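Long-range contacts in cellulosomal scaffoldin adaptor protein B (Acetivibrio cellulolyticus, PDB 3BWZ), which serves as a secreted scaffold component of the cellulosome, the part described here being a type II cohesin module of the kind that recruits dockerin-bearing partners: residues L11-A16 with V164-I170; S5-L11 with Y157-A163; C37-Y43 with K86-S92. The contacts are given in a common frame with arbitrary orientation. Numbering follows the deposited sequence.

Contact 1. Residues L11-A16 with V164-I170. With EDO (1,2-ethanediol), chain F.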
loop_
_atom_site.group_PDB
_atom_site.type_symbol
_atom_site.label_atom_id
_atom_site.label_comp_id
_atom_site.label_asym_id
_atom_site.label_seq_id
_atom_site.Cartn_x
_atom_site.Cartn_y
_atom_site.Cartn_z
ATOM N N LEU A 11 9.935 0.979 3.243
ATOM C CA LEU A 11 10.659 1.788 2.256
ATOM C C LEU A 11 11.993 1.170 1.891
ATOM O O LEU A 11 12.659 0.546 2.718
ATOM C CB LEU A 11 10.926 3.193 2.795
ATOM C CG LEU A 11 9.702 3.913 3.337
ATOM C CD1 LEU A 11 10.075 5.354 3.737
ATOM C CD2 LEU A 11 8.546 3.878 2.392
ATOM N N ASP A 12 12.421 1.373 0.654
ATOM C CA ASP A 12 13.739 0.924 0.244
ATOM C C ASP A 12 14.880 1.820 0.705
ATOM O O ASP A 12 16.038 1.441 0.575
ATOM C CB ASP A 12 13.806 0.701 -1.271
ATOM C CG ASP A 12 13.684 1.981 -2.080
ATOM O OD1 ASP A 12 13.034 2.938 -1.635
ATOM O OD2 ASP A 12 14.214 1.960 -3.222
ATOM N N LYS A 13 14.568 3.017 1.164
ATOM C CA LYS A 13 15.518 4.025 1.567
ATOM C C LYS A 13 15.083 4.626 2.927
ATOM O O LYS A 13 13.899 4.746 3.198
ATOM C CB LYS A 13 15.557 5.148 0.520
ATOM C CG LYS A 13 16.115 4.736 -0.806
ATOM C CD LYS A 13 15.975 5.823 -1.846
ATOM C CE LYS A 13 16.563 5.381 -3.199
ATOM N NZ LYS A 13 16.462 6.367 -4.276
ATOM N N THR A 14 16.054 4.942 3.765
ATOM C CA THR A 14 15.845 5.707 4.985
ATOM C C THR A 14 16.032 7.184 4.805
ATOM O O THR A 14 15.454 8.014 5.537
ATOM C CB THR A 14 16.749 5.179 6.193
ATOM O OG1 THR A 14 18.158 5.319 5.870
ATOM C CG2 THR A 14 16.419 3.767 6.573
ATOM N N THR A 15 16.909 7.487 3.874
ATOM C CA THR A 15 17.290 8.843 3.557
ATOM C C THR A 15 17.245 8.957 2.035
ATOM O O THR A 15 17.568 7.998 1.337
ATOM C CB THR A 15 18.599 9.116 4.215
ATOM O OG1 THR A 15 18.461 8.888 5.627
ATOM C CG2 THR A 15 18.920 10.516 4.025
ATOM N N ALA A 16 16.829 10.109 1.534
ATOM C CA ALA A 16 16.709 10.295 0.091
ATOM C C ALA A 16 16.805 11.786 -0.200
ATOM O O ALA A 16 16.124 12.597 0.406
ATOM C CB ALA A 16 15.364 9.738 -0.399
ATOM N N VAL A 164 8.754 6.317 7.666
ATOM C CA VAL A 164 9.296 7.681 7.763
ATOM C C VAL A 164 10.515 7.802 6.876
ATOM O O VAL A 164 11.437 6.974 6.943
ATOM C CB VAL A 164 9.616 8.070 9.206
ATOM C CG1 VAL A 164 10.221 9.477 9.260
ATOM C CG2 VAL A 164 8.346 7.986 10.039
ATOM N N ILE A 165 10.530 8.832 6.035
ATOM C CA ILE A 165 11.682 9.139 5.206
ATOM C C ILE A 165 12.378 10.380 5.763
ATOM O O ILE A 165 11.724 11.318 6.223
ATOM C CB ILE A 165 11.266 9.360 3.703
ATOM C CG1 ILE A 165 12.501 9.396 2.770
ATOM C CG2 ILE A 165 10.356 10.569 3.535
ATOM C CD1 ILE A 165 13.275 8.100 2.690
ATOM N N ASN A 166 13.700 10.382 5.692
ATOM C CA ASN A 166 14.491 11.570 5.996
ATOM C C ASN A 166 14.409 12.027 7.443
ATOM O O ASN A 166 14.502 13.221 7.712
ATOM C CB ASN A 166 14.194 12.687 4.996
ATOM C CG ASN A 166 14.870 12.436 3.675
ATOM O OD1 ASN A 166 15.941 11.839 3.635
ATOM N ND2 ASN A 166 14.273 12.886 2.578
ATOM N N LEU A 167 14.318 11.085 8.385
ATOM C CA LEU A 167 14.609 11.402 9.775
ATOM C C LEU A 167 16.019 11.984 9.851
ATOM O O LEU A 167 16.234 13.030 10.456
ATOM C CB LEU A 167 14.444 10.151 10.668
ATOM C CG LEU A 167 14.281 10.244 12.169
ATOM C CD1 LEU A 167 15.546 10.655 12.843
ATOM C CD2 LEU A 167 13.048 11.071 12.560
ATOM N N ASP A 168 16.980 11.273 9.262
ATOM C CA ASP A 168 18.312 11.802 8.974
ATOM C C ASP A 168 18.328 12.253 7.520
ATOM O O ASP A 168 17.757 11.586 6.659
ATOM C CB ASP A 168 19.365 10.738 9.182
ATOM C CG ASP A 168 19.359 10.226 10.587
ATOM O OD1 ASP A 168 19.531 10.964 11.557
ATOM O OD2 ASP A 168 19.081 8.996 10.742
ATOM N N MET A 169 18.993 13.379 7.267
ATOM C CA MET A 169 19.071 13.983 5.944
ATOM C C MET A 169 20.507 14.313 5.597
ATOM O O MET A 169 21.304 14.669 6.470
ATOM C CB MET A 169 18.259 15.270 5.936
ATOM C CG MET A 169 16.785 14.979 5.800
ATOM S SD MET A 169 15.752 16.407 6.101
ATOM C CE MET A 169 15.838 16.456 7.897
ATOM N N ILE A 170 20.853 14.177 4.317
ATOM C CA ILE A 170 22.164 14.600 3.833
ATOM C C ILE A 170 21.988 16.054 3.414
ATOM O O ILE A 170 21.655 16.379 2.278
ATOM C CB ILE A 170 22.718 13.706 2.703
ATOM C CG1 ILE A 170 23.125 12.312 3.230
ATOM C CG2 ILE A 170 24.004 14.295 2.143
ATOM C CD1 ILE A 170 22.038 11.406 3.740
HETATM C C1 EDO F . 19.933 2.236 5.993
HETATM O O1 EDO F . 19.501 3.109 4.948
HETATM C C2 EDO F . 21.300 1.645 5.696
HETATM O O2 EDO F . 21.311 0.699 4.638
HETATM O O HOH W 1 12.794 4.668 5.944
HETATM O O HOH W 2 16.811 8.574 8.089
HETATM O O HOH W 3 13.901 8.053 8.004
#

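Contact 2. Residues S5-L11 with Y157-A163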
loop_
_atom_site.group_PDB
_atom_site.type_symbol
_atom_site.label_atom_id
_atom_site.label_comp_id
_atom_site.label_asym_id
_atom_site.label_seq_id
_atom_site.Cartn_x
_atom_site.Cartn_y
_atom_site.Cartn_z
ATOM N N SER A 5 1.174 -11.913 12.421
ATOM C CA SER A 5 0.475 -11.523 11.222
ATOM C C SER A 5 0.477 -10.007 11.132
ATOM O O SER A 5 0.221 -9.342 12.128
ATOM C CB SER A 5 -0.955 -12.042 11.255
ATOM O OG SER A 5 -0.999 -13.464 11.231
ATOM N N SER A 6 0.779 -9.458 9.964
ATOM C CA SER A 6 0.939 -8.020 9.856
ATOM C C SER A 6 0.790 -7.523 8.428
ATOM O O SER A 6 0.930 -8.279 7.459
ATOM C CB SER A 6 2.307 -7.576 10.379
ATOM O OG SER A 6 3.345 -8.158 9.596
ATOM N N ILE A 7 0.562 -6.214 8.331
ATOM C CA ILE A 7 0.741 -5.453 7.096
ATOM C C ILE A 7 1.627 -4.275 7.466
ATOM O O ILE A 7 1.477 -3.698 8.551
ATOM C CB ILE A 7 -0.603 -5.023 6.481
ATOM C CG1 ILE A 7 -0.382 -4.303 5.143
ATOM C CG2 ILE A 7 -1.444 -4.205 7.447
ATOM C CD1 ILE A 7 -1.675 -4.112 4.331
ATOM N N GLU A 8 2.562 -3.932 6.585
ATOM C CA GLU A 8 3.563 -2.914 6.844
ATOM C C GLU A 8 3.840 -2.115 5.599
ATOM O O GLU A 8 3.897 -2.659 4.499
ATOM C CB GLU A 8 4.877 -3.564 7.316
ATOM C CG GLU A 8 5.962 -2.556 7.736
ATOM C CD GLU A 8 7.199 -3.165 8.365
ATOM O OE1 GLU A 8 7.288 -4.386 8.464
ATOM O OE2 GLU A 8 8.097 -2.380 8.754
ATOM N N ILE A 9 4.117 -0.831 5.775
ATOM C CA ILE A 9 4.665 0.005 4.718
ATOM C C ILE A 9 6.181 0.035 4.889
ATOM O O ILE A 9 6.674 0.512 5.884
ATOM C CB ILE A 9 4.108 1.430 4.740
ATOM C CG1 ILE A 9 2.584 1.429 4.763
ATOM C CG2 ILE A 9 4.680 2.252 3.600
ATOM C CD1 ILE A 9 1.954 2.832 4.940
ATOM N N VAL A 10 6.888 -0.518 3.913
ATOM C CA VAL A 10 8.320 -0.724 3.942
ATOM C C VAL A 10 8.974 0.141 2.877
ATOM O O VAL A 10 8.629 0.020 1.721
ATOM C CB VAL A 10 8.667 -2.257 3.719
ATOM C CG1 VAL A 10 10.169 -2.499 3.719
ATOM C CG2 VAL A 10 7.977 -3.105 4.796
ATOM N N LEU A 11 9.935 0.979 3.243
ATOM C CA LEU A 11 10.659 1.788 2.256
ATOM C C LEU A 11 11.993 1.170 1.891
ATOM O O LEU A 11 12.659 0.546 2.718
ATOM C CB LEU A 11 10.926 3.193 2.795
ATOM C CG LEU A 11 9.702 3.913 3.337
ATOM C CD1 LEU A 11 10.075 5.354 3.737
ATOM C CD2 LEU A 11 8.546 3.878 2.392
ATOM N N TYR A 157 -4.182 -8.974 13.253
ATOM C CA TYR A 157 -2.973 -8.519 12.569
ATOM C C TYR A 157 -2.554 -7.131 13.010
ATOM O O TYR A 157 -3.384 -6.278 13.379
ATOM C CB TYR A 157 -3.154 -8.602 11.046
ATOM C CG TYR A 157 -4.180 -7.660 10.439
ATOM C CD1 TYR A 157 -3.793 -6.420 9.962
ATOM C CD2 TYR A 157 -5.516 -8.011 10.311
ATOM C CE1 TYR A 157 -4.687 -5.553 9.378
ATOM C CE2 TYR A 157 -6.422 -7.131 9.731
ATOM C CZ TYR A 157 -6.014 -5.909 9.255
ATOM O OH TYR A 157 -6.907 -5.063 8.670
ATOM N N SER A 158 -1.237 -6.908 12.996
ATOM C CA SER A 158 -0.722 -5.582 13.273
ATOM C C SER A 158 -0.660 -4.762 11.992
ATOM O O SER A 158 -0.548 -5.305 10.883
ATOM C CB SER A 158 0.656 -5.690 13.896
ATOM O OG SER A 158 1.496 -6.412 13.022
ATOM N N VAL A 159 -0.720 -3.452 12.167
ATOM C CA VAL A 159 -0.603 -2.500 11.079
ATOM C C VAL A 159 0.606 -1.630 11.392
ATOM O O VAL A 159 0.551 -0.779 12.297
ATOM C CB VAL A 159 -1.896 -1.677 10.895
ATOM C CG1 VAL A 159 -1.722 -0.721 9.734
ATOM C CG2 VAL A 159 -3.090 -2.592 10.676
ATOM N N ILE A 160 1.716 -1.913 10.703
ATOM C CA ILE A 160 3.006 -1.329 11.029
ATOM C C ILE A 160 3.237 -0.134 10.083
ATOM O O ILE A 160 3.517 -0.285 8.897
ATOM C CB ILE A 160 4.152 -2.388 10.922
ATOM C CG1 ILE A 160 3.850 -3.642 11.753
ATOM C CG2 ILE A 160 5.502 -1.785 11.280
ATOM C CD1 ILE A 160 4.735 -4.818 11.411
ATOM N N GLN A 161 3.082 1.048 10.654
ATOM C CA GLN A 161 3.067 2.306 9.936
ATOM C C GLN A 161 3.027 3.402 11.005
ATOM O O GLN A 161 2.505 3.170 12.083
ATOM C CB GLN A 161 1.844 2.393 8.995
ATOM C CG GLN A 161 0.482 2.371 9.703
ATOM C CD GLN A 161 -0.004 3.709 10.142
ATOM O OE1 GLN A 161 0.352 4.732 9.574
ATOM N NE2 GLN A 161 -0.887 3.710 11.143
ATOM N N PRO A 162 3.532 4.608 10.718
ATOM C CA PRO A 162 3.995 5.087 9.437
ATOM C C PRO A 162 5.399 4.650 9.055
ATOM O O PRO A 162 6.208 4.286 9.912
ATOM C CB PRO A 162 3.967 6.609 9.623
ATOM C CG PRO A 162 4.286 6.799 11.043
ATOM C CD PRO A 162 3.594 5.663 11.748
ATOM N N ALA A 163 5.680 4.708 7.762
ATOM C CA ALA A 163 7.049 4.637 7.253
ATOM C C ALA A 163 7.548 6.073 7.198
ATOM O O ALA A 163 6.851 6.952 6.738
ATOM C CB ALA A 163 7.071 4.013 5.865
#

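Contact 3. Residues C37-Y43 with K86-S92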
loop_
_atom_site.group_PDB
_atom_site.type_symbol
_atom_site.label_atom_id
_atom_site.label_comp_id
_atom_site.label_asym_id
_atom_site.label_seq_id
_atom_site.Cartn_x
_atom_site.Cartn_y
_atom_site.Cartn_z
ATOM N N CYS A 37 -7.447 -6.595 -0.711
ATOM C CA CYS A 37 -7.449 -5.548 0.290
ATOM C C CYS A 37 -8.002 -4.245 -0.251
ATOM O O CYS A 37 -8.018 -4.029 -1.462
ATOM C CB CYS A 37 -6.050 -5.320 0.863
ATOM S SG CYS A 37 -4.795 -4.842 -0.344
ATOM N N GLN A 38 -8.435 -3.386 0.650
ATOM C CA GLN A 38 -8.648 -1.983 0.389
ATOM C C GLN A 38 -7.786 -1.219 1.392
ATOM O O GLN A 38 -7.821 -1.521 2.593
ATOM C CB GLN A 38 -10.112 -1.557 0.532
ATOM C CG GLN A 38 -10.279 -0.081 0.288
ATOM C CD GLN A 38 -11.694 0.451 0.395
ATOM O OE1 GLN A 38 -12.617 -0.236 0.872
ATOM N NE2 GLN A 38 -11.861 1.699 0.011
ATOM N N LEU A 39 -7.019 -0.245 0.896
ATOM C CA LEU A 39 -6.074 0.511 1.700
ATOM C C LEU A 39 -6.262 1.993 1.485
ATOM O O LEU A 39 -6.584 2.435 0.389
ATOM C CB LEU A 39 -4.635 0.107 1.361
ATOM C CG LEU A 39 -4.338 -1.392 1.484
ATOM C CD1 LEU A 39 -2.940 -1.678 0.982
ATOM C CD2 LEU A 39 -4.489 -1.916 2.910
ATOM N N ASN A 40 -6.000 2.757 2.535
ATOM C CA ASN A 40 -6.077 4.208 2.505
ATOM C C ASN A 40 -4.768 4.760 3.024
ATOM O O ASN A 40 -4.503 4.705 4.227
ATOM C CB ASN A 40 -7.263 4.668 3.363
ATOM C CG ASN A 40 -7.555 6.127 3.225
ATOM O OD1 ASN A 40 -7.326 6.934 4.178
ATOM N ND2 ASN A 40 -8.034 6.516 2.070
ATOM N N MET A 41 -3.975 5.300 2.107
ATOM C CA MET A 41 -2.640 5.813 2.403
ATOM C C MET A 41 -2.666 7.330 2.440
ATOM O O MET A 41 -3.382 7.984 1.681
ATOM C CB MET A 41 -1.633 5.390 1.376
ATOM C CG MET A 41 -1.354 3.934 1.419
ATOM S SD MET A 41 -0.246 3.413 0.125
ATOM C CE MET A 41 1.298 4.190 0.584
ATOM N N LYS A 42 -1.843 7.901 3.313
ATOM C CA LYS A 42 -1.688 9.341 3.465
ATOM C C LYS A 42 -0.215 9.719 3.384
ATOM O O LYS A 42 0.646 9.068 3.955
ATOM C CB LYS A 42 -2.269 9.780 4.813
ATOM C CG LYS A 42 -2.192 11.260 5.127
ATOM C CD LYS A 42 -3.199 12.069 4.344
ATOM C CE LYS A 42 -3.079 13.549 4.628
ATOM N NZ LYS A 42 -1.811 14.121 4.098
ATOM N N TYR A 43 0.050 10.787 2.657
ATOM C CA TYR A 43 1.396 11.352 2.541
ATOM C C TYR A 43 1.265 12.862 2.482
ATOM O O TYR A 43 0.164 13.387 2.286
ATOM C CB TYR A 43 2.148 10.791 1.311
ATOM C CG TYR A 43 1.498 11.175 0.010
ATOM C CD1 TYR A 43 1.912 12.282 -0.706
ATOM C CD2 TYR A 43 0.412 10.474 -0.467
ATOM C CE1 TYR A 43 1.283 12.675 -1.871
ATOM C CE2 TYR A 43 -0.234 10.847 -1.644
ATOM C CZ TYR A 43 0.196 11.951 -2.341
ATOM O OH TYR A 43 -0.481 12.335 -3.475
ATOM N N LYS A 86 -4.643 16.677 -1.148
ATOM C CA LYS A 86 -4.597 16.337 0.271
ATOM C C LYS A 86 -3.561 15.249 0.587
ATOM O O LYS A 86 -3.185 15.073 1.719
ATOM C CB LYS A 86 -5.984 15.912 0.782
ATOM C CG LYS A 86 -7.046 17.000 0.650
ATOM C CD LYS A 86 -8.301 16.682 1.457
ATOM C CE LYS A 86 -9.421 17.664 1.187
ATOM N NZ LYS A 86 -9.844 17.625 -0.246
ATOM N N GLY A 87 -3.141 14.510 -0.423
ATOM C CA GLY A 87 -2.206 13.411 -0.236
ATOM C C GLY A 87 -2.861 12.145 0.266
ATOM O O GLY A 87 -2.356 11.516 1.198
ATOM N N ILE A 88 -3.952 11.720 -0.388
ATOM C CA ILE A 88 -4.667 10.509 0.013
ATOM C C ILE A 88 -4.755 9.575 -1.194
ATOM O O ILE A 88 -5.217 9.987 -2.254
ATOM C CB ILE A 88 -6.105 10.809 0.513
ATOM C CG1 ILE A 88 -6.099 11.765 1.704
ATOM C CG2 ILE A 88 -6.840 9.491 0.859
ATOM C CD1 ILE A 88 -7.458 12.393 1.951
ATOM N N LEU A 89 -4.335 8.323 -1.019
ATOM C CA LEU A 89 -4.463 7.286 -2.033
ATOM C C LEU A 89 -5.389 6.223 -1.436
ATOM O O LEU A 89 -5.047 5.587 -0.441
ATOM C CB LEU A 89 -3.106 6.638 -2.359
ATOM C CG LEU A 89 -1.954 7.593 -2.686
ATOM C CD1 LEU A 89 -0.667 6.788 -2.941
ATOM C CD2 LEU A 89 -2.285 8.477 -3.881
ATOM N N ASN A 90 -6.542 6.016 -2.055
ATOM C CA ASN A 90 -7.516 5.012 -1.597
ATOM C C ASN A 90 -7.663 4.023 -2.742
ATOM O O ASN A 90 -8.050 4.410 -3.828
ATOM C CB ASN A 90 -8.840 5.725 -1.243
ATOM C CG ASN A 90 -9.969 4.823 -0.691
ATOM O OD1 ASN A 90 -10.872 5.327 0.082
ATOM N ND2 ASN A 90 -10.105 3.663 -1.195
ATOM N N PHE A 91 -7.324 2.762 -2.518
ATOM C CA PHE A 91 -7.369 1.797 -3.588
ATOM C C PHE A 91 -7.749 0.432 -3.082
ATOM O O PHE A 91 -7.581 0.107 -1.911
ATOM C CB PHE A 91 -6.032 1.747 -4.355
ATOM C CG PHE A 91 -4.841 1.426 -3.489
ATOM C CD1 PHE A 91 -4.401 0.126 -3.313
ATOM C CD2 PHE A 91 -4.144 2.454 -2.839
ATOM C CE1 PHE A 91 -3.312 -0.141 -2.492
ATOM C CE2 PHE A 91 -3.047 2.187 -2.045
ATOM C CZ PHE A 91 -2.640 0.883 -1.896
ATOM N N SER A 92 -8.271 -0.368 -4.015
ATOM C CA SER A 92 -8.691 -1.726 -3.741
ATOM C C SER A 92 -8.101 -2.639 -4.794
ATOM O O SER A 92 -8.094 -2.287 -5.977
ATOM C CB SER A 92 -10.219 -1.844 -3.755
ATOM O OG SER A 92 -10.627 -3.148 -3.342
#

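Contact 1. Residues L11-A16 with V164-I170
The loop after strand 6-11 meets the end of strand 158-165 through direct hydrogen bonds and waters, as L11-A16 illustrates against V164-I170. L11 still belongs to its strand; its CD1 reaches CB of I165 at 4.2 Å, an apolar touch. O of K13 and O of V164 are both acceptors, so water 1 joins them by donating to each (3.0 and 2.9 Å). The amine of K13 leads away to E20. T14 turns its CB from the partner, and its hydroxyl meets a 1,2-ethanediol molecule, probably a crystallisation additive; its carbonyl does the bridging, accepting from N of N166 at 3.0 Å. T15 adds a hydroxyl bond, OG1 to O of D168 (3.0 Å), while its CG2 lies 3.3 Å from CD1 of I170. A16 closes the walk with a pair of hydrogen bonds: its N donates to OD1 of N166 (2.9 Å) and ND2 of N166 donates back to O of A16 (2.9 Å), so the carboxamide mimics the edge of a neighbouring strand. CB of A16 packs on CD1 of I165 at 4.1 Å. The contact lies toward one end of the module: L11, A16 and I165 rest on V22 of strand 21-29, L11 also reaches I128, and I165 pairs through its backbone with S126 at the start of strand 126-130.

Contact 2. Residues S5-L11 with Y157-A163
This is a parallel strand pairing, formed by the first strand of the module, 6-11, and the first part of its last, 158-165; it shows how the two ends of a domain can be closed by main-chain hydrogen bonds backed by side-chain packing. The axes of 6-11 and 158-160 approach to 4.7 Å, at 4°. S6, I7 and E8 lie opposite S158, V159 and I160, and the bonds zigzag: N of S158 to O of S5 (3.0 Å), N of I7 to O of S158 (2.9 Å), N of I160 to O of I7 (2.8 Å) and N of I9 to O of I160 (3.2 Å). One face, with I7 and V159, turns inward: CG2 of I7 meets CG2 of V159 and CE1 of Y157, each at 4.0 Å, and I7 continues onto I26 and L145. The other carries S6, E8 and I160, the CG2 of I160 lying 3.6 Å from CD of E8. Beyond I160 the regular pairing stops at Q161 and the cis peptide before P162; A163 then returns, its CB 3.7 Å from both CG2 of I9 and CG of L11. Strand 6-11 pairs on its other edge with strand 21-29, antiparallel. Such side-by-side N- and C-terminal strands are characteristic of the cohesin fold, a jelly-roll β-sandwich whose terminal strands run parallel.

Contact 3. Residues C37-Y43 with K86-S92
K86 begins the segment with its carbonyl O accepting NZ of K42 at 2.9 Å, an amine that also bonds O of its neighbour Y43, while the amine of K86 pairs with D83. G87 offers its O to N of Y43 (2.9 Å) and lays its CA over the face of the Y43 ring. Its phi of 80° is positive, and a CB here would clash with O of Y43. On the side of strand 77-83, G87 and I88 face D83, forming a G1 β-bulge. I88 lies opposite K42. L89 bonds M41 in both directions, its O taking N of M41 at 2.8 Å, and its CG meets the edge of the Y43 ring. This antiparallel ladder belongs to the cohesin β-sandwich, with L39, M41, L89 and F91 directed into the core, where L39 and M41 meet I26. N90 faces N40 in a non-hydrogen-bonded pair. F91 and L39 likewise exchange two hydrogen bonds (N of L39 to O of F91 2.9 Å, N of F91 to O of L39 3.0 Å); the F91 ring takes CB of L39 over its face and SD of M41 at its edge, a Met-aromatic contact. S92 ends opposite Q38, its CA 3.3 Å from O of C37.

Overall arrangement
Read from the N terminus, the chain enters contact 2 with its first strand and, sharing L11, passes straight into the opening part of contact 1. Strand 21-29 follows, and then 37-43 and 86-92 meet as contact 3, a closure spanning only 42 intervening residues and nested inside the long loops closed by the other two. Strand 158-165 finally returns, completing contact 2 before contact 1, so those two cross along the sequence; their centres lie about 17 Å apart, both using strand 158-165. Contact 3 meets contact 2 in the core, where CD2 of L39 packs on CD1 of I7 at 3.8 Å, whereas contact 1 stands apart, its nearest atoms about 7 Å from contact 3.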